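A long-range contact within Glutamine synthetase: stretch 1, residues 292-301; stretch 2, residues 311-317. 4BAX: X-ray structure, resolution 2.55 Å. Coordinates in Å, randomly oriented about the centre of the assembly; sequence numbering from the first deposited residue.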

# COMPACT_ATOMS: atom_id res chain seq x y z
N SER A 292 6.23 -49.08 -22.97
CA SER A 292 5.34 -47.93 -23.09
C SER A 292 4.51 -47.71 -21.82
O SER A 292 3.49 -47.02 -21.84
CB SER A 292 4.43 -48.08 -24.32
OG SER A 292 3.55 -46.97 -24.46
N ASP A 293 4.98 -48.26 -20.71
CA ASP A 293 4.26 -48.19 -19.45
C ASP A 293 4.77 -47.04 -18.58
O ASP A 293 5.83 -47.12 -17.96
CB ASP A 293 4.40 -49.50 -18.69
CG ASP A 293 3.49 -49.58 -17.49
OD1 ASP A 293 2.79 -48.58 -17.18
OD2 ASP A 293 3.43 -50.66 -16.87
N ARG A 294 3.98 -45.97 -18.52
CA ARG A 294 4.34 -44.81 -17.75
C ARG A 294 4.11 -45.05 -16.26
O ARG A 294 4.56 -44.25 -15.44
CB ARG A 294 3.58 -43.58 -18.23
CG ARG A 294 3.97 -43.07 -19.61
CD ARG A 294 3.11 -41.85 -19.93
NE ARG A 294 2.41 -41.92 -21.22
CZ ARG A 294 1.38 -42.72 -21.49
NH1 ARG A 294 0.92 -43.58 -20.58
NH2 ARG A 294 0.81 -42.70 -22.70
N GLY A 295 3.41 -46.13 -15.92
CA GLY A 295 3.18 -46.49 -14.53
C GLY A 295 4.24 -47.42 -13.95
O GLY A 295 4.30 -47.65 -12.74
N ALA A 296 5.10 -47.94 -14.82
CA ALA A 296 6.21 -48.81 -14.40
C ALA A 296 7.41 -48.08 -13.75
O ALA A 296 7.58 -46.87 -13.92
CB ALA A 296 6.67 -49.65 -15.58
N SER A 297 8.22 -48.81 -13.00
CA SER A 297 9.45 -48.25 -12.44
C SER A 297 10.43 -47.87 -13.59
O SER A 297 11.05 -46.79 -13.61
CB SER A 297 10.13 -49.26 -11.50
OG SER A 297 9.34 -49.53 -10.35
N VAL A 298 10.52 -48.77 -14.56
CA VAL A 298 11.35 -48.56 -15.72
C VAL A 298 10.50 -48.73 -16.98
O VAL A 298 9.77 -49.71 -17.13
CB VAL A 298 12.53 -49.54 -15.74
CG1 VAL A 298 13.10 -49.70 -17.14
CG2 VAL A 298 13.57 -49.12 -14.74
N ARG A 299 10.63 -47.79 -17.91
CA ARG A 299 9.87 -47.88 -19.14
C ARG A 299 10.76 -48.20 -20.35
O ARG A 299 11.88 -47.67 -20.49
CB ARG A 299 9.08 -46.59 -19.39
CG ARG A 299 8.45 -46.54 -20.77
CD ARG A 299 7.57 -45.34 -20.99
NE ARG A 299 8.34 -44.15 -21.31
CZ ARG A 299 7.84 -43.09 -21.95
NH1 ARG A 299 6.58 -43.11 -22.36
NH2 ARG A 299 8.61 -42.03 -22.20
N ILE A 300 10.26 -49.08 -21.21
CA ILE A 300 10.84 -49.32 -22.53
C ILE A 300 9.99 -48.61 -23.57
O ILE A 300 8.86 -49.03 -23.86
CB ILE A 300 10.86 -50.83 -22.88
CG1 ILE A 300 11.80 -51.59 -21.93
CG2 ILE A 300 11.26 -51.04 -24.34
CD1 ILE A 300 11.41 -53.02 -21.72
N PRO A 301 10.57 -47.58 -24.20
CA PRO A 301 9.84 -46.76 -25.16
C PRO A 301 9.38 -47.61 -26.34
O PRO A 301 10.02 -48.61 -26.67
CB PRO A 301 10.89 -45.73 -25.61
CG PRO A 301 11.90 -45.70 -24.51
CD PRO A 301 11.96 -47.12 -24.04
N TYR A 311 17.40 -47.91 -25.74
CA TYR A 311 17.78 -47.62 -24.35
C TYR A 311 16.59 -47.95 -23.46
O TYR A 311 15.51 -48.28 -23.96
CB TYR A 311 18.11 -46.12 -24.20
CG TYR A 311 16.95 -45.22 -24.57
CD1 TYR A 311 16.66 -44.97 -25.92
CD2 TYR A 311 16.10 -44.67 -23.61
CE1 TYR A 311 15.58 -44.16 -26.29
CE2 TYR A 311 15.01 -43.85 -23.98
CZ TYR A 311 14.75 -43.60 -25.33
OH TYR A 311 13.70 -42.80 -25.75
N ILE A 312 16.78 -47.81 -22.16
CA ILE A 312 15.66 -47.93 -21.24
C ILE A 312 15.57 -46.65 -20.42
O ILE A 312 16.57 -45.94 -20.25
CB ILE A 312 15.77 -49.17 -20.30
CG1 ILE A 312 17.01 -49.07 -19.41
CG2 ILE A 312 15.77 -50.47 -21.10
CD1 ILE A 312 17.17 -50.25 -18.45
N GLU A 313 14.39 -46.39 -19.88
CA GLU A 313 14.15 -45.18 -19.11
C GLU A 313 13.79 -45.56 -17.69
O GLU A 313 12.81 -46.25 -17.43
CB GLU A 313 13.00 -44.39 -19.74
CG GLU A 313 12.52 -43.22 -18.89
CD GLU A 313 11.26 -42.58 -19.45
OE1 GLU A 313 10.16 -43.16 -19.26
OE2 GLU A 313 11.36 -41.49 -20.06
N ASP A 314 14.62 -45.10 -16.75
CA ASP A 314 14.36 -45.30 -15.35
C ASP A 314 13.59 -44.10 -14.82
O ASP A 314 14.14 -42.98 -14.76
CB ASP A 314 15.67 -45.47 -14.59
CG ASP A 314 15.47 -45.96 -13.16
OD1 ASP A 314 14.34 -45.83 -12.64
OD2 ASP A 314 16.43 -46.47 -12.53
N ARG A 315 12.33 -44.32 -14.45
CA ARG A 315 11.44 -43.23 -14.03
C ARG A 315 11.47 -42.98 -12.51
O ARG A 315 10.80 -42.06 -12.03
CB ARG A 315 10.02 -43.52 -14.51
CG ARG A 315 9.91 -43.80 -16.01
CD ARG A 315 8.50 -44.24 -16.42
NE ARG A 315 7.54 -43.17 -16.16
CZ ARG A 315 7.31 -42.15 -16.99
NH1 ARG A 315 7.95 -42.07 -18.16
NH2 ARG A 315 6.41 -41.21 -16.68
N ARG A 316 12.21 -43.79 -11.77
CA ARG A 316 12.30 -43.65 -10.30
C ARG A 316 13.10 -42.45 -9.70
O ARG A 316 12.70 -41.94 -8.66
CB ARG A 316 12.81 -44.95 -9.69
CG ARG A 316 11.86 -46.11 -9.88
CD ARG A 316 12.50 -47.38 -9.42
NE ARG A 316 13.64 -47.69 -10.29
CZ ARG A 316 14.56 -48.60 -10.01
NH1 ARG A 316 14.47 -49.31 -8.89
NH2 ARG A 316 15.57 -48.82 -10.85
N PRO A 317 14.22 -42.02 -10.32
CA PRO A 317 15.00 -41.00 -9.57
C PRO A 317 14.29 -39.65 -9.37
O PRO A 317 13.58 -39.13 -10.26
CB PRO A 317 16.28 -40.83 -10.42
CG PRO A 317 16.34 -42.07 -11.29
CD PRO A 317 14.90 -42.44 -11.56

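Strands 298-300 and 312-314 run antiparallel, their N-to-C directions 156° apart and their axes 4.7 Å apart at closest approach. Arg 299 and Glu 313 form the hydrogen-bonded pair: Arg 299 N donates to Glu 313 O at 2.7 Å, and Glu 313 N to Arg 299 O at 2.9 Å, with N-H...O angles of 154° and 158°. Val 298 and Asp 314 form the adjoining non-hydrogen-bonded pair, with CA atoms 4.5 Å apart; there Val 298 CA approaches Glu 313 O at 3.2 Å, a CA-H...O contact. The ladder continues past the strands where Arg 315 N donates to Ser 297 O at 2.9 Å.

Arg 299 and Glu 313 project to the same face, so their long side chains can meet. Arg 299 NE lies 2.9 Å from Glu 313 OE1, a salt bridge whose hydrogen bond is weak, at 128°. The same OE1 of Glu 313 accepts from Arg 315 NH1 at 2.7 Å. This shared carboxylate oxygen offsets the proximity of like charges, Arg 299 NE and Arg 315 NH1 being 3.8 Å apart, with the latter over one face of the Arg 299 guanidinium.

Arg 315 points toward stretch 1 and has 96 Å² covered by it, more than any other residue here. Its guanidinium packs one face over Arg 294 CA, beside the type I turn from Asp 293 to Ala 296. Within that turn, Gly 295 N donates to Asp 293 OD1 at 2.8 Å.

On the Val 298 and Asp 314 face, Asp 314 OD2 accepts from Arg 316 NH2 at 3.0 Å in a salt bridge, and Arg 316 CD lies 3.7 Å from Ser 297 CB. Apolar packing supplements these polar links: Val 298 CG1 lies 4.2 Å from Ile 312 CB, and the compact ring of Pro 301 places CG 3.6 Å from Tyr 311 CZ. Together the stretches bury 622 Å².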